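Local coordinates for conserved exported protein (Bacteroides fragilis, PDB 3CLW) that probably hydrolyses O-glycosidic bonds, although its natural substrate is not established, at residues W68-R80 with N87-D99. Residues are numbered along the deposited sequence; the frame is centred on the assembly and turned at random.
Sequences WRVNIGAGSYENR and NSWNRTECFLSPD
Residues 71-80 and 91-95 form a largely buried contact that joins strand 68-71 of the TIM barrel and the loop after it to a later part of that loop, ahead of helix 108-119. Thr92 is its hub. With chi1 at 67°, its OG1 lies between its own backbone N and carbonyl carbon, where it accepts from Ala74 N at 2.8 Å and more weakly from Gly75 N. The backbone of Thr92 is gripped as well: its N donates to Ser76 OG (3.1 Å), while its O receives Tyr77 N at 2.9 Å, the donor standing well above the carbonyl plane. Glu198 from outside the two loops hydrogen-bonds to both Ser76 OG and Thr92 OG1, tying the two hydroxyls together. Packing is tight at Gly73, whose CA sits 3.4 Å from Thr92 CB and makes a CA-H...O contact with Glu93 O. Farther along, Glu78 bends at chi2 (89°), bringing OE2 to Cys94 N in a nearly straight bond (3.1 Å, 174°) on the syn side of the carboxylate. Lys106 forms a salt bridge with the same oxygen, probably favouring the charged form. Toward the surface, the aliphatic CB of Arg80 covers one face of the Arg91 guanidinium, 3.8 Å from NE, and the two side chains cross nearly perpendicularly; the Arg91 guanidinium is also hydrogen-bonded to Val85. A water bridges Gly73 O and Phe95 N at the inner end, where Ile72 CD1 meets the edge of the Phe95 ring. From there the contact runs into the barrel wall: Ile72 touches Phe127 of strand 125-128, Ile72 and Cys94 rest on Phe163 of helix 157-173, and Phe95 reaches both Ser167 of that helix and Gln111 of helix 108-119.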
loop_
_atom_site.group_PDB
_atom_site.type_symbol
_atom_site.label_atom_id
_atom_site.label_comp_id
_atom_site.label_asym_id
_atom_site.label_seq_id
_atom_site.Cartn_x
_atom_site.Cartn_y
_atom_site.Cartn_z
ATOM N N TRP A 68 0.126 -8.658 1.176
ATOM C CA TRP A 68 1.316 -8.581 0.287
ATOM C C TRP A 68 0.821 -8.455 -1.144
ATOM O O TRP A 68 -0.042 -9.238 -1.565
ATOM C CB TRP A 68 2.199 -9.827 0.432
ATOM C CG TRP A 68 3.515 -9.862 -0.384
ATOM C CD1 TRP A 68 3.893 -10.816 -1.308
ATOM C CD2 TRP A 68 4.612 -8.950 -0.284
ATOM N NE1 TRP A 68 5.153 -10.557 -1.783
ATOM C CE2 TRP A 68 5.626 -9.414 -1.170
ATOM C CE3 TRP A 68 4.839 -7.775 0.460
ATOM C CZ2 TRP A 68 6.844 -8.720 -1.353
ATOM C CZ3 TRP A 68 6.061 -7.088 0.289
ATOM C CH2 TRP A 68 7.046 -7.569 -0.617
ATOM N N ARG A 69 1.312 -7.448 -1.866
ATOM C CA ARG A 69 0.836 -7.239 -3.230
ATOM C C ARG A 69 1.794 -7.903 -4.245
ATOM O O ARG A 69 2.977 -7.552 -4.318
ATOM C CB ARG A 69 0.644 -5.756 -3.545
ATOM C CG ARG A 69 -0.391 -5.020 -2.669
ATOM C CD ARG A 69 -0.387 -3.497 -2.921
ATOM N NE ARG A 69 -0.590 -3.175 -4.338
ATOM C CZ ARG A 69 -1.767 -2.867 -4.897
ATOM N NH1 ARG A 69 -2.894 -2.791 -4.176
ATOM N NH2 ARG A 69 -1.805 -2.613 -6.195
ATOM N N VAL A 70 1.262 -8.860 -5.007
ATOM C CA VAL A 70 2.020 -9.612 -5.998
ATOM C C VAL A 70 1.737 -9.114 -7.440
ATOM O O VAL A 70 0.582 -9.096 -7.894
ATOM C CB VAL A 70 1.729 -11.132 -5.844
ATOM C CG1 VAL A 70 2.422 -11.967 -6.949
ATOM C CG2 VAL A 70 2.153 -11.582 -4.469
ATOM N N ASN A 71 2.795 -8.705 -8.133
ATOM C CA ASN A 71 2.714 -8.271 -9.524
ATOM C C ASN A 71 2.671 -9.472 -10.466
ATOM O O ASN A 71 3.696 -10.108 -10.747
ATOM C CB ASN A 71 3.925 -7.373 -9.886
ATOM C CG ASN A 71 3.805 -6.739 -11.289
ATOM O OD1 ASN A 71 4.804 -6.428 -11.915
ATOM N ND2 ASN A 71 2.597 -6.572 -11.777
ATOM N N ILE A 72 1.470 -9.767 -10.954
ATOM C CA ILE A 72 1.282 -10.781 -11.960
ATOM C C ILE A 72 1.820 -10.203 -13.268
ATOM O O ILE A 72 1.358 -9.155 -13.750
ATOM C CB ILE A 72 -0.203 -11.195 -12.059
ATOM C CG1 ILE A 72 -0.680 -11.796 -10.713
ATOM C CG2 ILE A 72 -0.418 -12.161 -13.196
ATOM C CD1 ILE A 72 0.111 -13.019 -10.219
ATOM N N GLY A 73 2.835 -10.869 -13.807
ATOM C CA GLY A 73 3.516 -10.404 -15.004
ATOM C C GLY A 73 2.723 -10.472 -16.306
ATOM O O GLY A 73 1.817 -11.285 -16.470
ATOM N N ALA A 74 3.133 -9.644 -17.252
ATOM C CA ALA A 74 2.420 -9.423 -18.501
ATOM C C ALA A 74 3.331 -9.875 -19.630
ATOM O O ALA A 74 2.962 -9.796 -20.804
ATOM C CB ALA A 74 2.060 -7.933 -18.638
ATOM N N GLY A 75 4.536 -10.338 -19.266
ATOM C CA GLY A 75 5.447 -10.967 -20.209
ATOM C C GLY A 75 6.328 -10.025 -21.006
ATOM O O GLY A 75 6.771 -10.355 -22.103
ATOM N N SER A 76 6.598 -8.847 -20.477
ATOM C CA SER A 76 7.536 -7.979 -21.143
ATOM C C SER A 76 8.947 -8.625 -21.187
ATOM O O SER A 76 9.780 -8.244 -21.987
ATOM C CB SER A 76 7.586 -6.617 -20.456
ATOM O OG SER A 76 7.813 -6.744 -19.077
ATOM N N TYR A 77 9.184 -9.622 -20.347
ATOM C CA TYR A 77 10.428 -10.373 -20.396
ATOM C C TYR A 77 10.481 -11.325 -21.598
ATOM O O TYR A 77 11.448 -11.297 -22.357
ATOM C CB TYR A 77 10.688 -11.132 -19.079
ATOM C CG TYR A 77 11.914 -12.026 -19.158
ATOM C CD1 TYR A 77 13.188 -11.503 -18.934
ATOM C CD2 TYR A 77 11.803 -13.389 -19.484
ATOM C CE1 TYR A 77 14.323 -12.299 -19.004
ATOM C CE2 TYR A 77 12.923 -14.186 -19.572
ATOM C CZ TYR A 77 14.204 -13.630 -19.328
ATOM O OH TYR A 77 15.370 -14.424 -19.393
ATOM N N GLU A 78 9.478 -12.192 -21.774
ATOM C CA GLU A 78 9.434 -13.050 -22.986
ATOM C C GLU A 78 9.408 -12.210 -24.283
ATOM O O GLU A 78 9.895 -12.649 -25.302
ATOM C CB GLU A 78 8.196 -13.968 -22.996
ATOM C CG GLU A 78 8.187 -15.094 -21.972
ATOM C CD GLU A 78 7.567 -14.673 -20.640
ATOM O OE1 GLU A 78 7.470 -13.438 -20.375
ATOM O OE2 GLU A 78 7.170 -15.584 -19.866
ATOM N N ASN A 79 8.810 -11.019 -24.228
ATOM C CA ASN A 79 8.555 -10.203 -25.412
ATOM C C ASN A 79 9.632 -9.139 -25.559
ATOM O O ASN A 79 9.442 -8.170 -26.276
ATOM C CB ASN A 79 7.194 -9.498 -25.272
ATOM C CG ASN A 79 6.681 -8.917 -26.579
ATOM O OD1 ASN A 79 6.773 -9.534 -27.625
ATOM N ND2 ASN A 79 6.062 -7.770 -26.497
ATOM N N ARG A 80 10.765 -9.318 -24.882
ATOM C CA ARG A 80 11.703 -8.207 -24.747
ATOM C C ARG A 80 12.387 -7.717 -26.040
ATOM O O ARG A 80 12.848 -6.580 -26.065
ATOM C CB ARG A 80 12.707 -8.448 -23.606
ATOM C CG ARG A 80 13.821 -9.427 -23.872
ATOM C CD ARG A 80 14.433 -9.867 -22.542
ATOM N NE ARG A 80 15.412 -10.944 -22.706
ATOM C CZ ARG A 80 15.109 -12.236 -22.797
ATOM N NH1 ARG A 80 16.079 -13.150 -22.962
ATOM N NH2 ARG A 80 13.840 -12.625 -22.729
ATOM N N ASN A 87 14.526 -2.063 -19.676
ATOM C CA ASN A 87 15.534 -2.438 -18.707
ATOM C C ASN A 87 15.180 -3.786 -18.082
ATOM O O ASN A 87 14.010 -4.245 -18.129
ATOM C CB ASN A 87 15.641 -1.357 -17.625
ATOM C CG ASN A 87 14.395 -1.264 -16.797
ATOM O OD1 ASN A 87 14.222 -2.034 -15.855
ATOM N ND2 ASN A 87 13.498 -0.328 -17.148
ATOM N N SER A 88 16.188 -4.411 -17.482
ATOM C CA SER A 88 16.064 -5.778 -17.020
ATOM C C SER A 88 15.413 -5.910 -15.653
ATOM O O SER A 88 14.876 -6.973 -15.336
ATOM C CB SER A 88 17.418 -6.490 -17.054
ATOM O OG SER A 88 18.306 -5.897 -16.141
ATOM N N TRP A 89 15.460 -4.856 -14.844
ATOM C CA TRP A 89 14.814 -4.883 -13.531
ATOM C C TRP A 89 13.279 -5.028 -13.622
ATOM O O TRP A 89 12.655 -5.752 -12.843
ATOM C CB TRP A 89 15.110 -3.588 -12.792
ATOM C CG TRP A 89 16.442 -3.511 -12.095
ATOM C CD1 TRP A 89 17.515 -2.722 -12.445
ATOM C CD2 TRP A 89 16.826 -4.215 -10.907
ATOM N NE1 TRP A 89 18.547 -2.911 -11.547
ATOM C CE2 TRP A 89 18.150 -3.812 -10.591
ATOM C CE3 TRP A 89 16.183 -5.157 -10.075
ATOM C CZ2 TRP A 89 18.832 -4.307 -9.477
ATOM C CZ3 TRP A 89 16.855 -5.639 -8.970
ATOM C CH2 TRP A 89 18.170 -5.219 -8.683
ATOM N N ASN A 90 12.690 -4.297 -14.575
ATOM C CA ASN A 90 11.261 -4.003 -14.565
ATOM C C ASN A 90 10.433 -4.849 -15.520
ATOM O O ASN A 90 9.217 -4.661 -15.610
ATOM C CB ASN A 90 11.035 -2.526 -14.847
ATOM C CG ASN A 90 11.612 -1.635 -13.764
ATOM O OD1 ASN A 90 12.130 -2.104 -12.771
ATOM N ND2 ASN A 90 11.520 -0.351 -13.963
ATOM N N ARG A 91 11.098 -5.768 -16.219
ATOM C CA ARG A 91 10.442 -6.749 -17.079
ATOM C C ARG A 91 9.856 -7.861 -16.224
ATOM O O ARG A 91 10.391 -8.177 -15.151
ATOM C CB ARG A 91 11.454 -7.350 -18.067
ATOM C CG ARG A 91 11.701 -6.458 -19.279
ATOM C CD ARG A 91 12.926 -6.915 -20.070
ATOM N NE ARG A 91 13.359 -5.854 -20.968
ATOM C CZ ARG A 91 14.633 -5.606 -21.287
ATOM N NH1 ARG A 91 15.654 -6.326 -20.790
ATOM N NH2 ARG A 91 14.877 -4.617 -22.102
ATOM N N THR A 92 8.756 -8.448 -16.698
ATOM C CA THR A 92 8.075 -9.536 -15.984
ATOM C C THR A 92 7.868 -10.718 -16.907
ATOM O O THR A 92 7.633 -10.532 -18.111
ATOM C CB THR A 92 6.657 -9.098 -15.432
ATOM O OG1 THR A 92 5.750 -8.849 -16.525
ATOM C CG2 THR A 92 6.746 -7.834 -14.614
ATOM N N GLU A 93 7.932 -11.925 -16.366
ATOM C CA GLU A 93 7.455 -13.068 -17.095
ATOM C C GLU A 93 5.912 -13.097 -17.154
ATOM O O GLU A 93 5.245 -12.281 -16.527
ATOM C CB GLU A 93 7.967 -14.359 -16.451
ATOM C CG GLU A 93 9.491 -14.452 -16.434
ATOM C CD GLU A 93 9.961 -15.671 -15.719
ATOM O OE1 GLU A 93 9.885 -15.699 -14.478
ATOM O OE2 GLU A 93 10.362 -16.619 -16.417
ATOM N N CYS A 94 5.353 -14.012 -17.936
ATOM C CA CYS A 94 3.907 -14.198 -17.948
ATOM C C CYS A 94 3.632 -15.692 -17.839
ATOM O O CYS A 94 4.200 -16.491 -18.603
ATOM C CB CYS A 94 3.253 -13.602 -19.228
ATOM S SG CYS A 94 1.445 -13.560 -19.182
ATOM N N PHE A 95 2.742 -16.070 -16.920
ATOM C CA PHE A 95 2.319 -17.485 -16.829
ATOM C C PHE A 95 1.708 -18.012 -18.143
ATOM O O PHE A 95 1.853 -19.193 -18.458
ATOM C CB PHE A 95 1.312 -17.716 -15.685
ATOM C CG PHE A 95 1.845 -17.374 -14.304
ATOM C CD1 PHE A 95 3.070 -17.860 -13.875
ATOM C CD2 PHE A 95 1.105 -16.560 -13.445
ATOM C CE1 PHE A 95 3.537 -17.560 -12.571
ATOM C CE2 PHE A 95 1.567 -16.245 -12.147
ATOM C CZ PHE A 95 2.784 -16.736 -11.724
ATOM N N LEU A 96 1.033 -17.139 -18.886
ATOM C CA LEU A 96 0.350 -17.541 -20.102
ATOM C C LEU A 96 1.167 -17.138 -21.319
ATOM O O LEU A 96 1.744 -16.059 -21.360
ATOM C CB LEU A 96 -1.068 -16.926 -20.178
ATOM C CG LEU A 96 -1.931 -17.061 -21.440
ATOM C CD1 LEU A 96 -2.313 -18.508 -21.681
ATOM C CD2 LEU A 96 -3.216 -16.223 -21.268
ATOM N N SER A 97 1.188 -18.014 -22.310
ATOM C CA SER A 97 1.884 -17.752 -23.542
ATOM C C SER A 97 0.910 -17.602 -24.733
ATOM O O SER A 97 -0.268 -17.979 -24.656
ATOM C CB SER A 97 2.948 -18.846 -23.791
ATOM O OG SER A 97 2.319 -20.092 -23.940
ATOM N N PRO A 98 1.396 -17.017 -25.845
ATOM C CA PRO A 98 0.478 -16.742 -26.957
ATOM C C PRO A 98 -0.243 -17.988 -27.516
ATOM O O PRO A 98 -1.317 -17.852 -28.070
ATOM C CB PRO A 98 1.385 -16.111 -28.011
ATOM C CG PRO A 98 2.558 -15.566 -27.237
ATOM C CD PRO A 98 2.770 -16.573 -26.140
ATOM N N ASP A 99 0.325 -19.175 -27.373
ATOM C CA ASP A 99 -0.408 -20.397 -27.695
ATOM C C ASP A 99 -1.482 -20.829 -26.673
ATOM O O ASP A 99 -2.123 -21.873 -26.854
ATOM C CB ASP A 99 0.558 -21.567 -27.954
ATOM C CG ASP A 99 1.405 -21.954 -26.719
ATOM O OD1 ASP A 99 1.150 -21.497 -25.579
ATOM O OD2 ASP A 99 2.349 -22.742 -26.907
HETATM O O HOH W 1 1.968 -13.957 -15.218
#